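Local coordinates for maltose ABC transporter, periplasmic maltose-binding protein (Thermotoga maritima, PDB 2GHB) that probably captures maltose or related maltodextrins in the periplasm and delivers them to an ABC transporter for uptake, at residues P105-A110 / D299-S304. Residues are numbered along the deposited sequence; the frame is centred on the assembly and turned at random.
Sequences PYAMEA and DPRLPS
Ser304 and Leu302 grip the strand carrying Pro105 and Met108 at two points. At one, Ser304 OG donates to Pro105 O at 2.6 Å, reaching the oxygen from above the carbonyl plane; a chi1 of 60°, with OG between the backbone N and the carbonyl carbon, turns the hydroxyl to that oxygen while CB lies against the ring of Pro105. Without the hydroxyl, as with an alanine here, Pro105 O would probably lack this donor and segment 299-304 be less firmly tied to strand 100-116. At the other, Met108 N donates to Leu302 O at 2.8 Å, the N-H...O angle being 159°, and Ala107 CA sends a CH...O contact to the same oxygen.

The packing is tight around Leu302, which sets CB and CG against Met108 O, with CD1 reaching on to Ala110 N, 3.9 Å away. The Arg301 side is looser and partly exposed. Arg301 CB rests on Ala107 CB at 3.6 Å, and the chain then runs out extended until NE meets Asp299 OD2 at 3.0 Å in a salt bridge, while a water joins Tyr106 O to Arg301 O.

Short, weakly bonded strand 302-303 thus lies antiparallel beside strand 100-116 in the mixed sheet of this periplasmic-binding-protein fold. Strand 260-268 also pairs antiparallel with 100-116, Tyr106 and Ala107 together facing Gln264 in a classic beta bulge; helix 316-327 packs on Leu302 and Met108, and helix 89-94 on Pro105 and Met108.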
ATOM      1  N   PRO A 105      -3.995 -10.040   6.867  1.00 24.36           N
ATOM      2  CA  PRO A 105      -2.905  -9.089   6.658  1.00 24.22           C
ATOM      3  C   PRO A 105      -2.195  -8.739   7.981  1.00 22.92           C
ATOM      4  O   PRO A 105      -2.832  -8.678   9.008  1.00 22.84           O
ATOM      5  CB  PRO A 105      -3.648  -7.860   6.110  1.00 23.85           C
ATOM      6  CG  PRO A 105      -4.934  -7.909   6.750  1.00 24.55           C
ATOM      7  CD  PRO A 105      -5.298  -9.370   6.889  1.00 24.61           C
ATOM      8  N   TYR A 106      -0.902  -8.502   7.943  1.00 23.33           N
ATOM      9  CA  TYR A 106      -0.169  -8.034   9.116  1.00 24.33           C
ATOM     10  C   TYR A 106       0.527  -6.660   8.959  1.00 25.25           C
ATOM     11  O   TYR A 106       0.993  -6.088   9.969  1.00 25.64           O
ATOM     12  CB  TYR A 106       0.876  -9.035   9.526  1.00 23.88           C
ATOM     13  CG  TYR A 106       1.939  -9.307   8.501  1.00 23.33           C
ATOM     14  CD1 TYR A 106       3.105  -8.561   8.476  1.00 23.43           C
ATOM     15  CD2 TYR A 106       1.808 -10.335   7.591  1.00 24.07           C
ATOM     16  CE1 TYR A 106       4.104  -8.816   7.564  1.00 23.99           C
ATOM     17  CE2 TYR A 106       2.820 -10.602   6.639  1.00 22.30           C
ATOM     18  CZ  TYR A 106       3.951  -9.852   6.642  1.00 24.47           C
ATOM     19  OH  TYR A 106       4.961 -10.082   5.728  1.00 24.66           O
ATOM     20  N   ALA A 107       0.604  -6.143   7.729  1.00 25.40           N
ATOM     21  CA  ALA A 107       1.323  -4.903   7.449  1.00 25.57           C
ATOM     22  C   ALA A 107       0.791  -4.239   6.206  1.00 26.67           C
ATOM     23  O   ALA A 107       0.466  -4.928   5.232  1.00 26.32           O
ATOM     24  CB  ALA A 107       2.813  -5.178   7.271  1.00 25.39           C
ATOM     25  N   MET A 108       0.757  -2.906   6.239  1.00 27.48           N
ATOM     26  CA  MET A 108       0.355  -2.058   5.118  1.00 28.32           C
ATOM     27  C   MET A 108       1.508  -1.088   4.787  1.00 29.19           C
ATOM     28  O   MET A 108       2.421  -0.869   5.593  1.00 29.21           O
ATOM     29  CB  MET A 108      -0.872  -1.221   5.471  1.00 28.65           C
ATOM     30  CG  MET A 108      -2.146  -1.968   5.720  1.00 28.80           C
ATOM     31  SD  MET A 108      -3.565  -0.898   5.947  1.00 30.11           S
ATOM     32  CE  MET A 108      -3.202  -0.008   7.455  1.00 31.54           C
ATOM     33  N   GLU A 109       1.451  -0.521   3.592  1.00 29.65           N
ATOM     34  CA  GLU A 109       2.453   0.409   3.092  1.00 29.92           C
ATOM     35  C   GLU A 109       1.769   1.401   2.175  1.00 30.03           C
ATOM     36  O   GLU A 109       1.198   1.005   1.166  1.00 29.28           O
ATOM     37  CB  GLU A 109       3.496  -0.341   2.286  1.00 29.83           C
ATOM     38  CG  GLU A 109       4.769   0.448   2.036  1.00 31.41           C
ATOM     39  CD  GLU A 109       5.851  -0.398   1.380  1.00 32.80           C
ATOM     40  OE1 GLU A 109       5.595  -0.955   0.298  1.00 37.92           O
ATOM     41  OE2 GLU A 109       6.943  -0.527   1.966  1.00 39.77           O
ATOM     42  N   ALA A 110       1.789   2.679   2.538  1.00 30.33           N
ATOM     43  CA  ALA A 110       1.347   3.743   1.614  1.00 30.07           C
ATOM     44  C   ALA A 110       2.149   5.035   1.792  1.00 30.68           C
ATOM     45  O   ALA A 110       2.861   5.204   2.799  1.00 30.42           O
ATOM     46  CB  ALA A 110      -0.120   4.006   1.767  1.00 30.15           C
ATOM     47  N   ASP A 299       9.099  -6.073  13.582  1.00 31.04           N
ATOM     48  CA  ASP A 299       9.320  -5.416  12.295  1.00 31.26           C
ATOM     49  C   ASP A 299       8.287  -4.313  12.146  1.00 31.70           C
ATOM     50  O   ASP A 299       7.164  -4.565  11.680  1.00 30.79           O
ATOM     51  CB  ASP A 299       9.182  -6.428  11.156  1.00 31.14           C
ATOM     52  CG  ASP A 299       9.616  -5.882   9.802  1.00 31.90           C
ATOM     53  OD1 ASP A 299       9.973  -4.691   9.674  1.00 33.41           O
ATOM     54  OD2 ASP A 299       9.584  -6.679   8.845  1.00 31.77           O
ATOM     55  N   PRO A 300       8.650  -3.086  12.555  1.00 32.16           N
ATOM     56  CA  PRO A 300       7.681  -1.991  12.648  1.00 32.39           C
ATOM     57  C   PRO A 300       7.094  -1.471  11.326  1.00 32.72           C
ATOM     58  O   PRO A 300       7.267  -0.302  10.967  1.00 34.44           O
ATOM     59  CB  PRO A 300       8.455  -0.868  13.375  1.00 32.39           C
ATOM     60  CG  PRO A 300       9.736  -1.421  13.768  1.00 33.38           C
ATOM     61  CD  PRO A 300       9.993  -2.677  12.995  1.00 32.69           C
ATOM     62  N   ARG A 301       6.302  -2.294  10.669  1.00 32.12           N
ATOM     63  CA  ARG A 301       5.569  -1.874   9.488  1.00 31.13           C
ATOM     64  C   ARG A 301       4.179  -1.440   9.870  1.00 29.76           C
ATOM     65  O   ARG A 301       3.655  -1.938  10.868  1.00 28.51           O
ATOM     66  CB  ARG A 301       5.482  -3.047   8.545  1.00 31.37           C
ATOM     67  CG  ARG A 301       6.814  -3.386   7.988  1.00 32.46           C
ATOM     68  CD  ARG A 301       6.800  -4.736   7.360  1.00 33.46           C
ATOM     69  NE  ARG A 301       8.132  -4.999   6.859  1.00 36.37           N
ATOM     70  CZ  ARG A 301       8.526  -4.820   5.604  1.00 39.50           C
ATOM     71  NH1 ARG A 301       7.686  -4.375   4.672  1.00 41.00           N
ATOM     72  NH2 ARG A 301       9.796  -5.080   5.288  1.00 41.44           N
ATOM     73  N   LEU A 302       3.555  -0.571   9.061  1.00 27.95           N
ATOM     74  CA  LEU A 302       2.213  -0.058   9.387  1.00 27.98           C
ATOM     75  C   LEU A 302       1.270  -1.231   9.710  1.00 27.41           C
ATOM     76  O   LEU A 302       1.147  -2.134   8.896  1.00 25.71           O
ATOM     77  CB  LEU A 302       1.594   0.775   8.235  1.00 27.86           C
ATOM     78  CG  LEU A 302       2.491   1.759   7.481  1.00 26.97           C
ATOM     79  CD1 LEU A 302       1.714   2.501   6.438  1.00 25.79           C
ATOM     80  CD2 LEU A 302       3.158   2.706   8.440  1.00 27.48           C
ATOM     81  N   PRO A 303       0.626  -1.210  10.888  1.00 27.39           N
ATOM     82  CA  PRO A 303      -0.196  -2.334  11.313  1.00 27.68           C
ATOM     83  C   PRO A 303      -1.475  -2.481  10.504  1.00 27.79           C
ATOM     84  O   PRO A 303      -2.027  -1.482  10.006  1.00 27.26           O
ATOM     85  CB  PRO A 303      -0.535  -2.000  12.769  1.00 28.10           C
ATOM     86  CG  PRO A 303      -0.407  -0.536  12.861  1.00 28.17           C
ATOM     87  CD  PRO A 303       0.635  -0.132  11.895  1.00 27.38           C
ATOM     88  N   SER A 304      -1.932  -3.727  10.383  1.00 26.85           N
ATOM     89  CA  SER A 304      -3.194  -4.049   9.722  1.00 26.59           C
ATOM     90  C   SER A 304      -4.401  -3.930  10.664  1.00 27.14           C
ATOM     91  O   SER A 304      -5.540  -3.957  10.201  1.00 25.97           O
ATOM     92  CB  SER A 304      -3.108  -5.474   9.183  1.00 26.93           C
ATOM     93  OG  SER A 304      -2.874  -6.380  10.264  1.00 23.93           O
TER
HETATM   94  O   HOH W   1       2.922  -4.771  11.256  1.00 24.87           O